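Glyoxalase family protein (Bacillus cereus, PDB 1ZSW) is of unknown function but binds a zinc ion and probably acts as a metalloenzyme of the glyoxalase/dioxygenase (vicinal oxygen chelate) superfamily. Local coordinates at residues His32-Val37 against Gln179-Val184; Ile215-Lys220 against Phe224-Val229; Tyr259-Val264 against Phe269-Ile274; Leu283-Arg286 against Leu292-Ile295. All coordinates share one frame; numbering follows the deposited sequence.

The four contacts follow one another along the chain. Contact 1 lies near the centre of the molecule, where strand 31-38 of the eight-stranded sheet meets strand 180-188 of the second sheet. Contact 2, with its centre about 13 Å from that of contact 1, is a hairpin of the second sheet and touches contact 1 through neighbouring strands 180-188 and 227-231. Contacts 3 and 4, centres about 8 Å apart, touch each other: the loop after helix 254-266 lies against strand 280-286, which pairs with strand 292-300. Contacts 1 and 4, about 14 Å apart between centres, share the zinc ion, so the metal site draws on both glyoxalase family regions.

Contact 1: residues His32-Val37 against Gln179-Val184; sequences HHISMV and QGMGSV. With ZN (zinc ion), chain B.
I34 and M181 make the main apolar contact between strands 32-37 and 180-184, whose axes pass 8.5 Å apart and nearly perpendicular, at 82°. The M181 chain runs out almost straight and then bends at its last torsion (chi3 71°), which lays the terminal methyl CE against I34 CG2 at 3.6 Å and keeps it close to I34 CB, 3.7 Å away. The sulfur sits further back, with M181 SD 4.0 Å from H33 CA. On the other branch of the isoleucine, I34 CD1 meets V184 CG1 tip to tip at 3.8 Å. I105, from the same sheet as M181 and V184, also touches I34, which places this contact in the buried layer between the two sheets.

The strand bearing I34 contains a classic beta bulge: H32 and H33 both stand opposite A248 of strand 244-251. As in other vicinal oxygen chelate proteins, a curved sheet carries the metal ligands, and H33 points from it away from M181, to the zinc ion.

Polar and metal bonds hold that imidazole. H33 ND1 donates to H32 ND1 at 2.8 Å, nearly straight at 174°; the acceptor lies in the plane of the H33 ring, whereas the donor is tilted from that of H32. H32 is in turn bound through NE2 to the carbonyl of T297, making it a second-shell residue that fixes the rotation of H33. At the far side of the ring, H33 NE2 binds the zinc ion at 2.1 Å, and H246 and E294 are the other protein ligands.

Contact 2: residues Ile215-Lys220 against Phe224-Val229; sequences IFQSIK and FGEIVV
F216 and I227 form the hydrogen-bonded antiparallel pair of this hairpin: F216 N donates to I227 O and I227 N to F216 O, both at 2.8 Å. Past this pair I215 stands beside V228 on one face of the sheet, while on the other the F216 ring meets V229, with CE2 3.8 Å from V229 CG2.

E226 marks where the ladder gives way to the turn, its side chain extended and CG anti to the backbone N (chi1 -172°). Its CB lies 3.8 Å from F216 O. Next along, E226 CG comes within 3.3 Å of the same F216 O and packs on I215 CG2, which E226 CD also touches at 3.8 Å. The carboxylate thus rests on an isoleucine methyl while E226 OE2 passes alongside Q217, 3.6 Å from its CG. E226 OE1 turns outside the hairpin, to a salt bridge with R138 and a hydrogen bond with S183 of the adjacent strand.

One side of this buried carboxylate rests on aliphatic carbon, while a guanidinium and a hydroxyl meet OE1; such surroundings would be expected to favour the ionised form, and the bond to S183 links the hairpin to strand 180-188.

Contact 3: residues Tyr259-Val264 against Phe269-Ile274; sequences YWEEQV and FHSSGI
Past the end of helix 254-266 the chain turns back, and the returning backbone is tied to the helix by a weak, bent hydrogen bond from F269 N to V264 O (3.3 Å, 136°). Beside it V264 CG1 touches F269 CB at 3.6 Å; the two side chains run roughly perpendicular, and the phenyl ring of F269 leads off toward T197 and I201 of helix 191-201.

One helical turn earlier, E261 reaches across to the loop. With CG swung away from its own amide nitrogen (chi1 -178°) and the rest of the chain extended, its carboxylate arrives at S271, whose OG donates to E261 OE2 at 2.9 Å from the anti side, tilted from the carboxylate plane. The same hydroxyl accepts a hydrogen bond from G273 N, 2.8 Å from S271 OG, so two bonds hold the S271 hydroxyl, one given and one accepted, and the second closes an ST turn. G273 CA packs 3.3 Å from E261 OE2. The other oxygen lies against I274, with E261 OE1 3.7 Å from I274 CG1, and takes a bond from a water that in turn accepts from I274 N. S272 OG, bound to G273 O, also accepts from Y284 N of strand 280-286.

The contact fastens helix 254-266 to the loop leading into strand 275-276, the helix-to-strand connection of the beta-alpha-beta-beta-beta module on which the vicinal oxygen chelate fold is built.

Contact 4: residues Leu283-Arg286 against Leu292-Ile295; sequences LYFR and LFEI. With ZN (zinc ion), chain B.
Y284 and E294 are neighbours in a non-hydrogen-bonded antiparallel pair, the phenol ring and the carboxylate stacked with planes 22° apart. E294 CG stands over the ring face in a CH-pi contact, 3.9 Å from the centroid of the Y284 ring. Because the glutamate is fully stretched from CB to CD (chi1 177°), the carboxylate reaches out from the face of the sheet it shares with Y284: E294 OE1 binds the zinc ion at 2.0 Å, while OE2 is held by S282. The phenol oxygen of Y284 bonds to R277.

Further along this face, L292 CB lies over one face of the R286 guanidinium, 3.6 Å from R286 NH1; that nitrogen makes its hydrogen bond to the carbonyl O of G290.

The opposite face, with L283, F285, F293 and I295, is apolar. F293 CB sits over the F285 ring, 4.0 Å from its centroid; the ring planes differ by 21°, but one ring is displaced past the other with little overlap. I295 CD1 lies against F285 CE2 at 3.9 Å and also meets L283 CD1, with helix 254-266 packed against this side. Paired backbone bonds at L283/I295 and F285/F293 fix the register.

One face of the hairpin therefore joins the core, and the other supplies the glutamate of a two-histidine, one-carboxylate metal site, as in the extradiol dioxygenases of this superfamily.

Contact 1: residues His32-Val37 against Gln179-Val184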
loop_
_atom_site.group_PDB
_atom_site.type_symbol
_atom_site.label_atom_id
_atom_site.label_comp_id
_atom_site.label_asym_id
_atom_site.label_seq_id
_atom_site.Cartn_x
_atom_site.Cartn_y
_atom_site.Cartn_z
ATOM N N HIS A 32 5.156 -2.184 -1.432
ATOM C CA HIS A 32 5.547 -1.094 -2.355
ATOM C C HIS A 32 4.580 0.080 -2.252
ATOM O O HIS A 32 4.982 1.212 -1.992
ATOM C CB HIS A 32 5.621 -1.644 -3.789
ATOM C CG HIS A 32 6.213 -0.696 -4.787
ATOM N ND1 HIS A 32 5.526 0.391 -5.286
ATOM C CD2 HIS A 32 7.424 -0.705 -5.403
ATOM C CE1 HIS A 32 6.282 1.013 -6.183
ATOM N NE2 HIS A 32 7.452 0.384 -6.250
ATOM N N HIS A 33 3.294 -0.201 -2.442
ATOM C CA HIS A 33 2.258 0.813 -2.274
ATOM C C HIS A 33 0.951 0.121 -2.129
ATOM O O HIS A 33 0.876 -1.113 -2.284
ATOM C CB HIS A 33 2.188 1.796 -3.479
ATOM C CG HIS A 33 1.810 1.165 -4.789
ATOM N ND1 HIS A 33 2.754 0.637 -5.654
ATOM C CD2 HIS A 33 0.613 1.057 -5.427
ATOM C CE1 HIS A 33 2.147 0.186 -6.743
ATOM N NE2 HIS A 33 0.850 0.437 -6.636
ATOM N N ILE A 34 -0.084 0.900 -1.821
ATOM C CA ILE A 34 -1.432 0.338 -1.721
ATOM C C ILE A 34 -2.366 1.364 -2.329
ATOM O O ILE A 34 -2.124 2.557 -2.143
ATOM C CB ILE A 34 -1.765 -0.012 -0.225
ATOM C CG1 ILE A 34 -3.071 -0.807 -0.069
ATOM C CG2 ILE A 34 -1.652 1.224 0.699
ATOM C CD1 ILE A 34 -3.081 -1.625 1.256
ATOM N N SER A 35 -3.337 0.893 -3.095
ATOM C CA SER A 35 -4.204 1.781 -3.898
ATOM C C SER A 35 -5.668 1.583 -3.562
ATOM O O SER A 35 -6.080 0.451 -3.411
ATOM C CB SER A 35 -3.983 1.553 -5.401
ATOM O OG SER A 35 -2.623 1.978 -5.669
ATOM N N MET A 36 -6.405 2.700 -3.532
ATOM C CA MET A 36 -7.781 2.795 -2.989
ATOM C C MET A 36 -8.642 3.627 -3.912
ATOM O O MET A 36 -8.164 4.269 -4.853
ATOM C CB MET A 36 -7.713 3.528 -1.634
ATOM C CG MET A 36 -7.270 2.696 -0.430
ATOM S SD MET A 36 -5.535 2.240 -0.422
ATOM C CE MET A 36 -4.774 3.816 -0.053
ATOM N N VAL A 37 -9.948 3.593 -3.660
ATOM C CA VAL A 37 -10.913 4.408 -4.385
ATOM C C VAL A 37 -11.493 5.456 -3.445
ATOM O O VAL A 37 -11.900 5.119 -2.325
ATOM C CB VAL A 37 -12.023 3.505 -4.904
ATOM C CG1 VAL A 37 -13.190 4.326 -5.535
ATOM C CG2 VAL A 37 -11.465 2.515 -5.947
ATOM N N GLN A 179 5.697 6.922 9.155
ATOM C CA GLN A 179 6.951 6.529 8.491
ATOM C C GLN A 179 6.714 5.884 7.142
ATOM O O GLN A 179 7.372 6.233 6.142
ATOM C CB GLN A 179 7.801 5.626 9.371
ATOM C CG GLN A 179 8.126 6.294 10.706
ATOM C CD GLN A 179 8.596 5.295 11.680
ATOM O OE1 GLN A 179 7.817 4.804 12.492
ATOM N NE2 GLN A 179 9.858 4.928 11.572
ATOM N N GLY A 180 5.760 4.959 7.107
ATOM C CA GLY A 180 5.394 4.257 5.885
ATOM C C GLY A 180 4.529 3.099 6.342
ATOM O O GLY A 180 4.060 3.082 7.500
ATOM N N MET A 181 4.343 2.140 5.446
ATOM C CA MET A 181 3.414 1.026 5.687
ATOM C C MET A 181 3.987 0.010 6.620
ATOM O O MET A 181 5.149 -0.363 6.515
ATOM C CB MET A 181 3.073 0.318 4.358
ATOM C CG MET A 181 2.343 1.286 3.440
ATOM S SD MET A 181 2.274 0.637 1.715
ATOM C CE MET A 181 1.133 -0.646 2.066
ATOM N N GLY A 182 3.100 -0.515 7.476
ATOM C CA GLY A 182 3.408 -1.721 8.273
ATOM C C GLY A 182 2.453 -2.851 7.895
ATOM O O GLY A 182 2.303 -3.160 6.712
ATOM N N SER A 183 1.808 -3.486 8.869
ATOM C CA SER A 183 0.904 -4.594 8.588
ATOM C C SER A 183 -0.176 -4.192 7.603
ATOM O O SER A 183 -0.786 -3.129 7.780
ATOM C CB SER A 183 0.162 -4.980 9.877
ATOM O OG SER A 183 1.055 -5.027 10.966
ATOM N N VAL A 184 -0.464 -5.057 6.629
ATOM C CA VAL A 184 -1.656 -4.866 5.758
ATOM C C VAL A 184 -2.548 -6.071 5.998
ATOM O O VAL A 184 -2.060 -7.164 6.035
ATOM C CB VAL A 184 -1.259 -4.765 4.261
ATOM C CG1 VAL A 184 -2.503 -4.732 3.387
ATOM C CG2 VAL A 184 -0.453 -3.441 4.009
HETATM ZN ZN ZN B . -0.554 -0.154 -8.115
#

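Contact 2: residues Ile215-Lys220 against Phe224-Val229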
loop_
_atom_site.group_PDB
_atom_site.type_symbol
_atom_site.label_atom_id
_atom_site.label_comp_id
_atom_site.label_asym_id
_atom_site.label_seq_id
_atom_site.Cartn_x
_atom_site.Cartn_y
_atom_site.Cartn_z
ATOM N N ILE A 215 -0.343 -14.516 10.574
ATOM C CA ILE A 215 0.477 -13.302 10.365
ATOM C C ILE A 215 1.733 -13.711 9.655
ATOM O O ILE A 215 2.351 -14.700 10.019
ATOM C CB ILE A 215 0.763 -12.551 11.694
ATOM C CG1 ILE A 215 -0.555 -12.042 12.306
ATOM C CG2 ILE A 215 1.764 -11.411 11.455
ATOM C CD1 ILE A 215 -0.341 -11.146 13.578
ATOM N N PHE A 216 2.119 -12.978 8.583
ATOM C CA PHE A 216 3.250 -13.336 7.760
ATOM C C PHE A 216 4.097 -12.103 7.590
ATOM O O PHE A 216 3.561 -10.970 7.594
ATOM C CB PHE A 216 2.784 -13.785 6.347
ATOM C CG PHE A 216 1.867 -14.963 6.386
ATOM C CD1 PHE A 216 2.380 -16.263 6.333
ATOM C CD2 PHE A 216 0.490 -14.775 6.521
ATOM C CE1 PHE A 216 1.499 -17.375 6.437
ATOM C CE2 PHE A 216 -0.389 -15.892 6.592
ATOM C CZ PHE A 216 0.127 -17.168 6.544
ATOM N N GLN A 217 5.389 -12.330 7.464
ATOM C CA GLN A 217 6.350 -11.268 7.233
ATOM C C GLN A 217 7.183 -11.558 5.994
ATOM O O GLN A 217 7.679 -12.672 5.777
ATOM C CB GLN A 217 7.251 -11.069 8.468
ATOM C CG GLN A 217 6.525 -10.385 9.574
ATOM C CD GLN A 217 7.201 -10.489 10.919
ATOM O OE1 GLN A 217 6.794 -9.811 11.863
ATOM N NE2 GLN A 217 8.198 -11.348 11.020
ATOM N N SER A 218 7.357 -10.561 5.125
ATOM C CA SER A 218 8.161 -10.813 3.926
ATOM C C SER A 218 9.606 -11.065 4.294
ATOM O O SER A 218 10.263 -11.945 3.708
ATOM C CB SER A 218 8.038 -9.653 2.900
ATOM O OG SER A 218 8.631 -8.450 3.320
ATOM N N ILE A 219 10.074 -10.278 5.268
ATOM C CA ILE A 219 11.391 -10.445 5.904
ATOM C C ILE A 219 11.092 -10.819 7.359
ATOM O O ILE A 219 10.339 -10.124 8.038
ATOM C CB ILE A 219 12.252 -9.133 5.847
ATOM C CG1 ILE A 219 12.529 -8.658 4.394
ATOM C CG2 ILE A 219 13.609 -9.311 6.601
ATOM C CD1 ILE A 219 13.329 -9.655 3.517
ATOM N N LYS A 220 11.661 -11.919 7.852
ATOM C CA LYS A 220 11.422 -12.269 9.256
ATOM C C LYS A 220 11.858 -11.160 10.218
ATOM O O LYS A 220 13.000 -10.657 10.149
ATOM C CB LYS A 220 12.150 -13.590 9.608
ATOM C CG LYS A 220 11.947 -13.975 11.063
ATOM C CD LYS A 220 12.258 -15.445 11.261
ATOM C CE LYS A 220 12.658 -15.728 12.703
ATOM N NZ LYS A 220 13.041 -17.165 12.845
ATOM N N PHE A 224 7.722 -4.127 7.676
ATOM C CA PHE A 224 7.559 -3.386 6.417
ATOM C C PHE A 224 6.870 -4.190 5.318
ATOM O O PHE A 224 6.469 -3.625 4.300
ATOM C CB PHE A 224 8.919 -2.927 5.886
ATOM C CG PHE A 224 9.814 -2.405 6.947
ATOM C CD1 PHE A 224 9.406 -1.367 7.766
ATOM C CD2 PHE A 224 11.056 -2.996 7.138
ATOM C CE1 PHE A 224 10.219 -0.899 8.782
ATOM C CE2 PHE A 224 11.892 -2.533 8.147
ATOM C CZ PHE A 224 11.469 -1.487 8.963
ATOM N N GLY A 225 6.741 -5.496 5.512
ATOM C CA GLY A 225 6.104 -6.341 4.519
ATOM C C GLY A 225 5.096 -7.256 5.179
ATOM O O GLY A 225 4.676 -8.253 4.580
ATOM N N GLU A 226 4.678 -6.892 6.393
ATOM C CA GLU A 226 3.826 -7.777 7.183
ATOM C C GLU A 226 2.405 -7.824 6.651
ATOM O O GLU A 226 1.841 -6.784 6.316
ATOM C CB GLU A 226 3.856 -7.362 8.636
ATOM C CG GLU A 226 3.150 -8.365 9.558
ATOM C CD GLU A 226 3.294 -7.957 11.027
ATOM O OE1 GLU A 226 2.411 -7.251 11.540
ATOM O OE2 GLU A 226 4.322 -8.339 11.617
ATOM N N ILE A 227 1.860 -9.033 6.583
ATOM C CA ILE A 227 0.466 -9.251 6.149
ATOM C C ILE A 227 -0.254 -10.024 7.246
ATOM O O ILE A 227 0.251 -11.049 7.690
ATOM C CB ILE A 227 0.417 -10.021 4.833
ATOM C CG1 ILE A 227 1.019 -9.119 3.721
ATOM C CG2 ILE A 227 -1.007 -10.318 4.469
ATOM C CD1 ILE A 227 1.054 -9.874 2.379
ATOM N N VAL A 228 -1.405 -9.507 7.642
ATOM C CA VAL A 228 -2.311 -10.154 8.601
ATOM C C VAL A 228 -3.444 -10.751 7.778
ATOM O O VAL A 228 -4.166 -10.022 7.091
ATOM C CB VAL A 228 -2.876 -9.114 9.576
ATOM C CG1 VAL A 228 -3.911 -9.786 10.512
ATOM C CG2 VAL A 228 -1.743 -8.509 10.396
ATOM N N VAL A 229 -3.635 -12.060 7.871
ATOM C CA VAL A 229 -4.670 -12.745 7.095
ATOM C C VAL A 229 -5.761 -13.185 8.068
ATOM O O VAL A 229 -5.476 -13.919 9.016
ATOM C CB VAL A 229 -4.124 -13.951 6.302
ATOM C CG1 VAL A 229 -5.257 -14.642 5.519
ATOM C CG2 VAL A 229 -3.023 -13.507 5.332
HETATM O O HOH W 1 8.130 -8.013 6.503
#

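Contact 3: residues Tyr259-Val264 against Phe269-Ile274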
loop_
_atom_site.group_PDB
_atom_site.type_symbol
_atom_site.label_atom_id
_atom_site.label_comp_id
_atom_site.label_asym_id
_atom_site.label_seq_id
_atom_site.Cartn_x
_atom_site.Cartn_y
_atom_site.Cartn_z
ATOM N N TYR A 259 11.239 -12.993 -12.979
ATOM C CA TYR A 259 11.275 -14.210 -12.196
ATOM C C TYR A 259 9.929 -14.472 -11.530
ATOM O O TYR A 259 9.378 -15.564 -11.634
ATOM C CB TYR A 259 12.391 -14.156 -11.154
ATOM C CG TYR A 259 12.248 -15.228 -10.097
ATOM C CD1 TYR A 259 11.617 -14.947 -8.882
ATOM C CD2 TYR A 259 12.715 -16.526 -10.313
ATOM C CE1 TYR A 259 11.438 -15.905 -7.895
ATOM C CE2 TYR A 259 12.544 -17.524 -9.315
ATOM C CZ TYR A 259 11.923 -17.200 -8.099
ATOM O OH TYR A 259 11.735 -18.158 -7.109
ATOM N N TRP A 260 9.366 -13.436 -10.904
ATOM C CA TRP A 260 8.087 -13.593 -10.220
ATOM C C TRP A 260 6.935 -13.826 -11.177
ATOM O O TRP A 260 6.038 -14.571 -10.855
ATOM C CB TRP A 260 7.809 -12.404 -9.285
ATOM C CG TRP A 260 8.722 -12.399 -8.078
ATOM C CD1 TRP A 260 9.662 -11.474 -7.772
ATOM C CD2 TRP A 260 8.805 -13.417 -7.063
ATOM N NE1 TRP A 260 10.327 -11.831 -6.605
ATOM C CE2 TRP A 260 9.823 -13.022 -6.156
ATOM C CE3 TRP A 260 8.158 -14.633 -6.863
ATOM C CZ2 TRP A 260 10.174 -13.795 -5.032
ATOM C CZ3 TRP A 260 8.492 -15.405 -5.725
ATOM C CH2 TRP A 260 9.520 -14.977 -4.845
ATOM N N GLU A 261 6.988 -13.209 -12.355
ATOM C CA GLU A 261 5.976 -13.490 -13.358
ATOM C C GLU A 261 5.945 -14.960 -13.689
ATOM O O GLU A 261 4.893 -15.565 -13.726
ATOM C CB GLU A 261 6.158 -12.695 -14.630
ATOM C CG GLU A 261 5.012 -13.030 -15.567
ATOM C CD GLU A 261 4.889 -12.080 -16.715
ATOM O OE1 GLU A 261 5.928 -11.634 -17.242
ATOM O OE2 GLU A 261 3.730 -11.781 -17.063
ATOM N N GLU A 262 7.127 -15.542 -13.891
ATOM C CA GLU A 262 7.219 -16.983 -14.106
ATOM C C GLU A 262 6.669 -17.822 -12.945
ATOM O O GLU A 262 5.910 -18.767 -13.153
ATOM C CB GLU A 262 8.666 -17.350 -14.381
ATOM C CG GLU A 262 8.875 -18.807 -14.650
ATOM C CD GLU A 262 8.433 -19.251 -16.040
ATOM O OE1 GLU A 262 7.897 -18.411 -16.823
ATOM O OE2 GLU A 262 8.642 -20.465 -16.338
ATOM N N GLN A 263 7.027 -17.486 -11.708
ATOM C CA GLN A 263 6.478 -18.212 -10.564
ATOM C C GLN A 263 4.961 -18.187 -10.441
ATOM O O GLN A 263 4.320 -19.199 -10.124
ATOM C CB GLN A 263 7.123 -17.704 -9.256
ATOM C CG GLN A 263 8.642 -17.815 -9.260
ATOM C CD GLN A 263 9.112 -19.252 -9.496
ATOM O OE1 GLN A 263 9.871 -19.532 -10.428
ATOM N NE2 GLN A 263 8.661 -20.159 -8.654
ATOM N N VAL A 264 4.386 -17.017 -10.697
ATOM C CA VAL A 264 2.950 -16.818 -10.646
ATOM C C VAL A 264 2.242 -17.668 -11.697
ATOM O O VAL A 264 1.266 -18.340 -11.396
ATOM C CB VAL A 264 2.648 -15.324 -10.807
ATOM C CG1 VAL A 264 1.200 -15.063 -11.137
ATOM C CG2 VAL A 264 3.124 -14.616 -9.509
ATOM N N PHE A 269 -1.962 -18.973 -11.670
ATOM C CA PHE A 269 -2.541 -17.649 -11.666
ATOM C C PHE A 269 -2.322 -16.994 -13.035
ATOM O O PHE A 269 -1.350 -17.296 -13.766
ATOM C CB PHE A 269 -1.952 -16.781 -10.547
ATOM C CG PHE A 269 -2.237 -17.315 -9.163
ATOM C CD1 PHE A 269 -1.232 -17.388 -8.212
ATOM C CD2 PHE A 269 -3.517 -17.742 -8.819
ATOM C CE1 PHE A 269 -1.500 -17.884 -6.926
ATOM C CE2 PHE A 269 -3.776 -18.249 -7.545
ATOM C CZ PHE A 269 -2.750 -18.297 -6.597
ATOM N N HIS A 270 -3.176 -16.040 -13.341
ATOM C CA HIS A 270 -3.168 -15.382 -14.625
ATOM C C HIS A 270 -2.592 -13.983 -14.451
ATOM O O HIS A 270 -3.200 -13.139 -13.792
ATOM C CB HIS A 270 -4.591 -15.355 -15.171
ATOM C CG HIS A 270 -5.023 -16.662 -15.764
ATOM N ND1 HIS A 270 -4.994 -17.848 -15.063
ATOM C CD2 HIS A 270 -5.476 -16.971 -17.002
ATOM C CE1 HIS A 270 -5.417 -18.829 -15.838
ATOM N NE2 HIS A 270 -5.719 -18.322 -17.020
ATOM N N SER A 271 -1.412 -13.758 -15.033
ATOM C CA SER A 271 -0.682 -12.515 -14.859
ATOM C C SER A 271 -1.212 -11.512 -15.879
ATOM O O SER A 271 -1.564 -11.908 -16.985
ATOM C CB SER A 271 0.779 -12.753 -15.146
ATOM O OG SER A 271 1.457 -11.535 -15.353
ATOM N N SER A 272 -1.270 -10.228 -15.513
ATOM C CA SER A 272 -1.523 -9.141 -16.467
ATOM C C SER A 272 -0.427 -8.973 -17.517
ATOM O O SER A 272 -0.617 -8.255 -18.532
ATOM C CB SER A 272 -1.647 -7.827 -15.701
ATOM O OG SER A 272 -0.394 -7.502 -15.120
ATOM N N GLY A 273 0.720 -9.598 -17.284
ATOM C CA GLY A 273 1.911 -9.267 -18.057
ATOM C C GLY A 273 2.590 -8.058 -17.439
ATOM O O GLY A 273 1.938 -7.292 -16.690
ATOM N N ILE A 274 3.885 -7.898 -17.698
ATOM C CA ILE A 274 4.616 -6.734 -17.199
ATOM C C ILE A 274 4.164 -5.488 -17.940
ATOM O O ILE A 274 4.182 -5.444 -19.188
ATOM C CB ILE A 274 6.143 -6.944 -17.283
ATOM C CG1 ILE A 274 6.502 -8.115 -16.349
ATOM C CG2 ILE A 274 6.906 -5.636 -16.968
ATOM C CD1 ILE A 274 7.968 -8.636 -16.442
HETATM O O HOH W 2 5.230 -9.713 -19.411
#

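Contact 4: residues Leu283-Arg286 against Leu292-Ile295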
loop_
_atom_site.group_PDB
_atom_site.type_symbol
_atom_site.label_atom_id
_atom_site.label_comp_id
_atom_site.label_asym_id
_atom_site.label_seq_id
_atom_site.Cartn_x
_atom_site.Cartn_y
_atom_site.Cartn_z
ATOM N N LEU A 283 3.431 -6.102 -12.515
ATOM C CA LEU A 283 2.451 -7.007 -13.034
ATOM C C LEU A 283 1.412 -7.231 -11.956
ATOM O O LEU A 283 1.698 -7.010 -10.765
ATOM C CB LEU A 283 3.095 -8.323 -13.460
ATOM C CG LEU A 283 3.590 -9.228 -12.340
ATOM C CD1 LEU A 283 2.561 -10.181 -11.788
ATOM C CD2 LEU A 283 4.776 -10.036 -12.918
ATOM N N TYR A 284 0.208 -7.559 -12.379
ATOM C CA TYR A 284 -0.885 -7.821 -11.438
ATOM C C TYR A 284 -1.364 -9.263 -11.554
ATOM O O TYR A 284 -1.377 -9.869 -12.624
ATOM C CB TYR A 284 -2.085 -6.912 -11.760
ATOM C CG TYR A 284 -1.778 -5.423 -11.736
ATOM C CD1 TYR A 284 -2.160 -4.603 -10.654
ATOM C CD2 TYR A 284 -1.080 -4.836 -12.808
ATOM C CE1 TYR A 284 -1.859 -3.217 -10.706
ATOM C CE2 TYR A 284 -0.766 -3.506 -12.848
ATOM C CZ TYR A 284 -1.147 -2.700 -11.805
ATOM O OH TYR A 284 -0.775 -1.372 -11.954
ATOM N N PHE A 285 -1.831 -9.823 -10.440
ATOM C CA PHE A 285 -2.481 -11.136 -10.484
ATOM C C PHE A 285 -3.436 -11.208 -9.321
ATOM O O PHE A 285 -3.215 -10.528 -8.284
ATOM C CB PHE A 285 -1.458 -12.308 -10.435
ATOM C CG PHE A 285 -0.789 -12.492 -9.079
ATOM C CD1 PHE A 285 -1.275 -13.432 -8.168
ATOM C CD2 PHE A 285 0.282 -11.695 -8.718
ATOM C CE1 PHE A 285 -0.647 -13.575 -6.911
ATOM C CE2 PHE A 285 0.913 -11.850 -7.478
ATOM C CZ PHE A 285 0.425 -12.784 -6.587
ATOM N N ARG A 286 -4.494 -11.996 -9.480
ATOM C CA ARG A 286 -5.434 -12.251 -8.374
ATOM C C ARG A 286 -5.184 -13.639 -7.837
ATOM O O ARG A 286 -4.951 -14.601 -8.618
ATOM C CB ARG A 286 -6.868 -12.161 -8.870
ATOM C CG ARG A 286 -7.357 -10.810 -8.967
ATOM C CD ARG A 286 -8.878 -10.732 -9.061
ATOM N NE ARG A 286 -9.195 -9.389 -9.507
ATOM C CZ ARG A 286 -9.460 -8.344 -8.729
ATOM N NH1 ARG A 286 -9.499 -8.453 -7.401
ATOM N NH2 ARG A 286 -9.698 -7.162 -9.297
ATOM N N LEU A 292 -6.355 -8.859 -5.231
ATOM C CA LEU A 292 -5.478 -8.398 -6.329
ATOM C C LEU A 292 -4.177 -7.938 -5.766
ATOM O O LEU A 292 -4.107 -6.989 -4.973
ATOM C CB LEU A 292 -6.149 -7.233 -7.097
ATOM C CG LEU A 292 -5.446 -6.693 -8.341
ATOM C CD1 LEU A 292 -5.301 -7.772 -9.390
ATOM C CD2 LEU A 292 -6.282 -5.548 -8.914
ATOM N N PHE A 293 -3.114 -8.602 -6.204
ATOM C CA PHE A 293 -1.777 -8.225 -5.833
ATOM C C PHE A 293 -1.061 -7.608 -7.032
ATOM O O PHE A 293 -1.366 -7.955 -8.202
ATOM C CB PHE A 293 -0.979 -9.469 -5.452
ATOM C CG PHE A 293 -1.242 -9.970 -4.086
ATOM C CD1 PHE A 293 -1.997 -11.089 -3.914
ATOM C CD2 PHE A 293 -0.657 -9.371 -2.971
ATOM C CE1 PHE A 293 -2.212 -11.636 -2.642
ATOM C CE2 PHE A 293 -0.888 -9.905 -1.682
ATOM C CZ PHE A 293 -1.693 -11.041 -1.543
ATOM N N GLU A 294 -0.121 -6.728 -6.761
ATOM C CA GLU A 294 0.740 -6.202 -7.815
ATOM C C GLU A 294 2.172 -6.430 -7.364
ATOM O O GLU A 294 2.495 -6.328 -6.163
ATOM C CB GLU A 294 0.433 -4.728 -7.996
ATOM C CG GLU A 294 1.325 -3.992 -9.033
ATOM C CD GLU A 294 1.042 -2.506 -9.087
ATOM O OE1 GLU A 294 0.308 -1.985 -8.221
ATOM O OE2 GLU A 294 1.557 -1.863 -10.033
ATOM N N ILE A 295 3.046 -6.734 -8.317
ATOM C CA ILE A 295 4.467 -6.873 -8.013
ATOM C C ILE A 295 5.159 -5.732 -8.758
ATOM O O ILE A 295 5.042 -5.662 -9.969
ATOM C CB ILE A 295 5.006 -8.245 -8.519
ATOM C CG1 ILE A 295 4.118 -9.371 -7.974
ATOM C CG2 ILE A 295 6.471 -8.451 -8.066
ATOM C CD1 ILE A 295 4.530 -10.797 -8.397
HETATM ZN ZN ZN B . -0.554 -0.154 -8.115
#